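Local coordinates for (S)-2-haloacid dehalogenase IVA (Burkholderia cepacia, PDB 2NO4), which catalyses the hydrolytic dehalogenation of short-chain (S)-2-haloalkanoic acids, giving (R)-2-hydroxyalkanoic acids with inversion of configuration, at residues Asp12-Leu26 against Tyr122-Leu135. Numbering follows the deposited sequence. Where two conformers were deposited one is given.
Sequences DSLRACVFDAYGTLL and YIVAILSNGNDEML. With SO4 (sulfate ion), chain H; SO4 (sulfate ion), chain I.
Five backbone hydrogen bonds join residues 15-19 to strand 123-128 in parallel, alternating from Ile-123 N to Arg-15 O through to Leu-127 N to Phe-19 O. These are adjacent strands of the Rossmann-like HAD core, with 181-185 on the other edge of 16-19 and 150-153 on the other edge of 123-128.

Apolar side chains fill both faces. On one, Val-18 CG1, anti to its backbone N (chi1 179°), reaches along the sheet to Leu-127 CB at 3.6 Å. On the other, Cys-17 SG sits over the face of the Tyr-122 ring, 4.0 Å from its centroid, while the phenol OH bonds to Leu-232 O. Further along, Leu-25 CD1 meets Ile-126 CD1 at 3.7 Å, and Leu-114 of helix 110-119 packs on Leu-25 and Phe-19.

Beyond Phe-19, Tyr-22 reaches across to helix 132-141. Its OH lies 3.4 Å from Met-134 CE, and a water in the ring plane links that OH to Met-134 O.

Both segments grip one sulfate: Ala-21 N, Tyr-22 N and Ser-128 OG all donate to its O1, and Asn-129 N gives O3 a nearly straight bond of 2.8 Å. Ser-128 OG also accepts from Gly-130 N, closing an ST turn, so the hydroxyl is held by a donor as well as by the sulfate. Beside the sulfate stands the nucleophile Asp-20, with OD2 bonded by Thr-24 OG1 and OD1 salt-bridged to Lys-161. Since Ala-21, Tyr-22, Ser-128 and Asn-129 bind the haloacid, the sulfate probably mimics its carboxylate, held by donors from both segments next to the nucleophile.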
loop_
_atom_site.group_PDB
_atom_site.type_symbol
_atom_site.label_atom_id
_atom_site.label_comp_id
_atom_site.label_asym_id
_atom_site.label_seq_id
_atom_site.Cartn_x
_atom_site.Cartn_y
_atom_site.Cartn_z
ATOM N N ASP B 12 -17.622 13.670 -25.841
ATOM C CA ASP B 12 -16.732 12.842 -26.689
ATOM C C ASP B 12 -15.938 13.617 -27.778
ATOM O O ASP B 12 -16.353 13.708 -28.960
ATOM C CB ASP B 12 -17.474 11.624 -27.291
ATOM C CG ASP B 12 -18.475 10.965 -26.304
ATOM O OD1 ASP B 12 -18.267 11.006 -25.064
ATOM O OD2 ASP B 12 -19.482 10.396 -26.786
ATOM N N SER B 13 -14.828 14.218 -27.323
ATOM C CA SER B 13 -13.628 14.515 -28.122
ATOM C C SER B 13 -12.571 13.483 -27.694
ATOM O O SER B 13 -11.345 13.681 -27.843
ATOM C CB SER B 13 -13.127 15.927 -27.848
ATOM O OG SER B 13 -13.208 16.208 -26.461
ATOM N N LEU B 14 -13.073 12.374 -27.158
ATOM C CA LEU B 14 -12.242 11.304 -26.657
ATOM C C LEU B 14 -11.747 10.458 -27.822
ATOM O O LEU B 14 -12.485 10.171 -28.763
ATOM C CB LEU B 14 -13.023 10.456 -25.643
ATOM C CG LEU B 14 -13.463 11.175 -24.360
ATOM C CD1 LEU B 14 -14.439 10.315 -23.568
ATOM C CD2 LEU B 14 -12.288 11.550 -23.514
ATOM N N ARG B 15 -10.485 10.078 -27.776
ATOM C CA ARG B 15 -9.938 9.229 -28.814
ATOM C C ARG B 15 -9.654 7.820 -28.284
ATOM O O ARG B 15 -9.682 6.860 -29.039
ATOM C CB ARG B 15 -8.693 9.864 -29.438
ATOM C CG ARG B 15 -8.922 11.269 -30.034
ATOM C CD ARG B 15 -8.195 11.443 -31.394
ATOM N NE ARG B 15 -6.722 11.532 -31.300
ATOM C CZ ARG B 15 -5.844 10.609 -31.735
ATOM N NH1 ARG B 15 -6.238 9.477 -32.306
ATOM N NH2 ARG B 15 -4.543 10.824 -31.593
ATOM N N ALA B 16 -9.409 7.686 -26.977
ATOM C CA ALA B 16 -8.988 6.392 -26.436
ATOM C C ALA B 16 -9.695 6.060 -25.133
ATOM O O ALA B 16 -9.943 6.947 -24.322
ATOM C CB ALA B 16 -7.441 6.342 -26.255
ATOM N N CYS B 17 -10.040 4.778 -24.983
ATOM C CA CYS B 17 -10.511 4.193 -23.726
ATOM C C CYS B 17 -9.402 3.327 -23.236
ATOM O O CYS B 17 -9.028 2.361 -23.883
ATOM C CB CYS B 17 -11.791 3.363 -23.925
ATOM S SG CYS B 17 -13.206 4.415 -24.426
ATOM N N VAL B 18 -8.829 3.728 -22.101
ATOM C CA VAL B 18 -7.699 3.032 -21.528
ATOM C C VAL B 18 -8.157 2.376 -20.223
ATOM O O VAL B 18 -8.724 3.049 -19.327
ATOM C CB VAL B 18 -6.491 4.001 -21.294
ATOM C CG1 VAL B 18 -5.349 3.225 -20.673
ATOM C CG2 VAL B 18 -6.044 4.635 -22.637
ATOM N N PHE B 19 -7.938 1.064 -20.163
ATOM C CA PHE B 19 -8.428 0.203 -19.121
ATOM C C PHE B 19 -7.334 -0.329 -18.189
ATOM O O PHE B 19 -6.323 -0.832 -18.634
ATOM C CB PHE B 19 -9.121 -1.025 -19.762
ATOM C CG PHE B 19 -10.472 -0.710 -20.311
ATOM C CD1 PHE B 19 -10.627 -0.244 -21.635
ATOM C CD2 PHE B 19 -11.591 -0.800 -19.499
ATOM C CE1 PHE B 19 -11.884 0.090 -22.122
ATOM C CE2 PHE B 19 -12.881 -0.468 -19.997
ATOM C CZ PHE B 19 -13.003 -0.032 -21.312
ATOM N N ASP B 20 -7.595 -0.238 -16.892
ATOM C CA ASP B 20 -6.933 -1.072 -15.897
ATOM C C ASP B 20 -7.249 -2.543 -16.163
ATOM O O ASP B 20 -8.301 -2.871 -16.729
ATOM C CB ASP B 20 -7.415 -0.621 -14.504
ATOM C CG ASP B 20 -6.875 -1.473 -13.397
ATOM O OD1 ASP B 20 -5.696 -1.281 -13.077
ATOM O OD2 ASP B 20 -7.632 -2.312 -12.842
ATOM N N ALA B 21 -6.319 -3.441 -15.842
ATOM C CA ALA B 21 -6.580 -4.872 -16.021
ATOM C C ALA B 21 -7.045 -5.573 -14.734
ATOM O O ALA B 21 -8.197 -6.006 -14.652
ATOM C CB ALA B 21 -5.372 -5.568 -16.620
ATOM N N TYR B 22 -6.163 -5.646 -13.733
ATOM C CA TYR B 22 -6.371 -6.485 -12.552
ATOM C C TYR B 22 -7.331 -5.791 -11.589
ATOM O O TYR B 22 -6.966 -4.802 -10.936
ATOM C CB TYR B 22 -5.018 -6.804 -11.865
ATOM C CG TYR B 22 -4.194 -7.724 -12.746
ATOM C CD1 TYR B 22 -4.519 -9.090 -12.842
ATOM C CD2 TYR B 22 -3.153 -7.221 -13.546
ATOM C CE1 TYR B 22 -3.789 -9.967 -13.670
ATOM C CE2 TYR B 22 -2.430 -8.068 -14.392
ATOM C CZ TYR B 22 -2.754 -9.433 -14.467
ATOM O OH TYR B 22 -2.034 -10.288 -15.289
ATOM N N GLY B 23 -8.552 -6.291 -11.546
ATOM C CA GLY B 23 -9.613 -5.674 -10.713
ATOM C C GLY B 23 -10.725 -5.021 -11.529
ATOM O O GLY B 23 -11.838 -4.836 -11.036
ATOM N N THR B 24 -10.420 -4.704 -12.788
ATOM C CA THR B 24 -11.345 -3.983 -13.676
ATOM C C THR B 24 -11.865 -4.895 -14.785
ATOM O O THR B 24 -13.073 -5.103 -14.899
ATOM C CB THR B 24 -10.653 -2.742 -14.246
ATOM O OG1 THR B 24 -10.167 -1.952 -13.157
ATOM C CG2 THR B 24 -11.615 -1.860 -15.127
ATOM N N LEU B 25 -10.949 -5.423 -15.600
ATOM C CA LEU B 25 -11.308 -6.368 -16.661
ATOM C C LEU B 25 -11.184 -7.801 -16.174
ATOM O O LEU B 25 -11.943 -8.647 -16.607
ATOM C CB LEU B 25 -10.418 -6.184 -17.906
ATOM C CG LEU B 25 -10.548 -4.817 -18.605
ATOM C CD1 LEU B 25 -9.594 -4.704 -19.786
ATOM C CD2 LEU B 25 -12.009 -4.501 -19.016
ATOM N N LEU B 26 -10.231 -8.037 -15.269
ATOM C CA LEU B 26 -9.904 -9.363 -14.731
ATOM C C LEU B 26 -10.249 -9.398 -13.247
ATOM O O LEU B 26 -9.925 -8.479 -12.501
ATOM C CB LEU B 26 -8.415 -9.665 -14.907
ATOM C CG LEU B 26 -7.930 -9.689 -16.361
ATOM C CD1 LEU B 26 -6.417 -9.923 -16.450
ATOM C CD2 LEU B 26 -8.705 -10.789 -17.103
ATOM N N TYR B 122 -13.153 3.914 -31.037
ATOM C CA TYR B 122 -12.135 4.266 -30.034
ATOM C C TYR B 122 -10.876 3.442 -30.167
ATOM O O TYR B 122 -10.924 2.291 -30.568
ATOM C CB TYR B 122 -12.657 4.026 -28.614
ATOM C CG TYR B 122 -13.738 4.958 -28.191
ATOM C CD1 TYR B 122 -15.086 4.553 -28.188
ATOM C CD2 TYR B 122 -13.432 6.258 -27.806
ATOM C CE1 TYR B 122 -16.080 5.421 -27.758
ATOM C CE2 TYR B 122 -14.417 7.143 -27.404
ATOM C CZ TYR B 122 -15.733 6.720 -27.376
ATOM O OH TYR B 122 -16.684 7.624 -26.966
ATOM N N ILE B 123 -9.746 4.022 -29.791
ATOM C CA ILE B 123 -8.585 3.217 -29.445
ATOM C C ILE B 123 -8.946 2.572 -28.106
ATOM O O ILE B 123 -9.377 3.263 -27.175
ATOM C CB ILE B 123 -7.283 4.056 -29.340
ATOM C CG1 ILE B 123 -6.992 4.818 -30.656
ATOM C CG2 ILE B 123 -6.072 3.152 -28.945
ATOM C CD1 ILE B 123 -6.165 6.105 -30.437
ATOM N N VAL B 124 -8.817 1.252 -28.037
ATOM C CA VAL B 124 -9.105 0.493 -26.843
ATOM C C VAL B 124 -7.792 -0.131 -26.396
ATOM O O VAL B 124 -7.209 -0.967 -27.099
ATOM C CB VAL B 124 -10.205 -0.588 -27.081
ATOM C CG1 VAL B 124 -10.487 -1.376 -25.754
ATOM C CG2 VAL B 124 -11.499 0.051 -27.657
ATOM N N ALA B 125 -7.301 0.300 -25.236
ATOM C CA ALA B 125 -5.988 -0.153 -24.757
ATOM C C ALA B 125 -6.073 -0.554 -23.275
ATOM O O ALA B 125 -6.977 -0.107 -22.550
ATOM C CB ALA B 125 -4.919 0.972 -24.974
ATOM N N ILE B 126 -5.167 -1.423 -22.853
ATOM C CA ILE B 126 -4.957 -1.691 -21.426
ATOM C C ILE B 126 -3.679 -0.925 -20.977
ATOM O O ILE B 126 -2.699 -0.816 -21.742
ATOM C CB ILE B 126 -4.855 -3.221 -21.154
ATOM C CG1 ILE B 126 -6.252 -3.862 -21.225
ATOM C CG2 ILE B 126 -4.164 -3.534 -19.773
ATOM C CD1 ILE B 126 -6.244 -5.365 -21.159
ATOM N N LEU B 127 -3.721 -0.353 -19.764
ATOM C CA LEU B 127 -2.513 0.156 -19.090
ATOM C C LEU B 127 -2.462 -0.525 -17.704
ATOM O O LEU B 127 -3.357 -0.314 -16.839
ATOM C CB LEU B 127 -2.558 1.691 -18.977
ATOM C CG LEU B 127 -1.371 2.307 -18.215
ATOM C CD1 LEU B 127 -0.060 2.099 -19.057
ATOM C CD2 LEU B 127 -1.624 3.781 -17.839
ATOM N N SER B 128 -1.457 -1.374 -17.516
ATOM C CA SER B 128 -1.426 -2.295 -16.379
ATOM C C SER B 128 -0.067 -2.333 -15.687
ATOM O O SER B 128 0.982 -2.264 -16.343
ATOM C CB SER B 128 -1.763 -3.716 -16.873
ATOM O OG SER B 128 -1.756 -4.648 -15.778
ATOM N N ASN B 129 -0.076 -2.513 -14.366
ATOM C CA ASN B 129 1.149 -2.928 -13.647
ATOM C C ASN B 129 1.709 -4.281 -14.087
ATOM O O ASN B 129 2.886 -4.548 -13.867
ATOM C CB ASN B 129 0.901 -3.025 -12.130
ATOM C CG ASN B 129 0.648 -1.675 -11.484
ATOM O OD1 ASN B 129 1.228 -0.652 -11.874
ATOM N ND2 ASN B 129 -0.215 -1.672 -10.450
ATOM N N GLY B 130 0.853 -5.150 -14.631
ATOM C CA GLY B 130 1.230 -6.521 -14.937
ATOM C C GLY B 130 2.244 -6.494 -16.088
ATOM O O GLY B 130 2.119 -5.697 -17.014
ATOM N N ASN B 131 3.274 -7.321 -15.974
ATOM C CA ASN B 131 4.264 -7.526 -17.052
ATOM C C ASN B 131 3.630 -8.338 -18.193
ATOM O O ASN B 131 2.616 -9.048 -17.972
ATOM C CB ASN B 131 5.530 -8.208 -16.505
ATOM C CG ASN B 131 5.241 -9.534 -15.789
ATOM O OD1 ASN B 131 4.733 -9.541 -14.660
ATOM N ND2 ASN B 131 5.621 -10.669 -16.419
ATOM N N ASP B 132 4.201 -8.255 -19.388
ATOM C CA ASP B 132 3.548 -8.835 -20.558
ATOM C C ASP B 132 3.217 -10.312 -20.408
ATOM O O ASP B 132 2.131 -10.757 -20.738
ATOM C CB ASP B 132 4.345 -8.571 -21.830
ATOM C CG ASP B 132 3.508 -8.778 -23.072
ATOM O OD1 ASP B 132 3.769 -9.755 -23.793
ATOM O OD2 ASP B 132 2.570 -7.981 -23.302
ATOM N N GLU B 133 4.162 -11.091 -19.911
ATOM C CA GLU B 133 3.946 -12.529 -19.837
ATOM C C GLU B 133 2.696 -12.951 -19.041
ATOM O O GLU B 133 1.878 -13.742 -19.542
ATOM C CB GLU B 133 5.161 -13.288 -19.303
ATOM C CG GLU B 133 4.939 -14.793 -19.475
ATOM C CD GLU B 133 6.000 -15.637 -18.845
ATOM O OE1 GLU B 133 5.682 -16.805 -18.476
ATOM O OE2 GLU B 133 7.157 -15.142 -18.720
ATOM N N MET B 134 2.555 -12.456 -17.802
ATOM C CA MET B 134 1.368 -12.784 -17.007
ATOM C C MET B 134 0.072 -12.197 -17.622
ATOM O O MET B 134 -0.964 -12.861 -17.651
ATOM C CB MET B 134 1.559 -12.365 -15.532
ATOM C CG MET B 134 1.451 -10.871 -15.251
ATOM S SD MET B 134 1.792 -10.494 -13.529
ATOM C CE MET B 134 0.189 -10.978 -12.784
ATOM N N LEU B 135 0.147 -10.978 -18.137
ATOM C CA LEU B 135 -1.036 -10.280 -18.610
ATOM C C LEU B 135 -1.538 -10.892 -19.930
ATOM O O LEU B 135 -2.745 -11.094 -20.109
ATOM C CB LEU B 135 -0.738 -8.807 -18.834
ATOM C CG LEU B 135 -1.773 -7.756 -18.414
ATOM C CD1 LEU B 135 -1.427 -6.496 -19.180
ATOM C CD2 LEU B 135 -3.241 -8.128 -18.631
HETATM S S SO4 H . -3.265 -3.253 -12.918
HETATM O O1 SO4 H . -3.885 -3.844 -14.082
HETATM O O2 SO4 H . -2.358 -4.190 -12.264
HETATM O O3 SO4 H . -2.604 -2.004 -13.223
HETATM O O4 SO4 H . -4.382 -2.997 -12.012
HETATM S S SO4 I . 7.915 -10.304 -19.806
HETATM O O1 SO4 I . 7.897 -11.395 -20.787
HETATM O O2 SO4 I . 9.105 -10.481 -18.945
HETATM O O3 SO4 I . 8.002 -9.025 -20.545
HETATM O O4 SO4 I . 6.683 -10.388 -18.994
HETATM O O HOH W 1 -2.184 -12.835 -14.995
#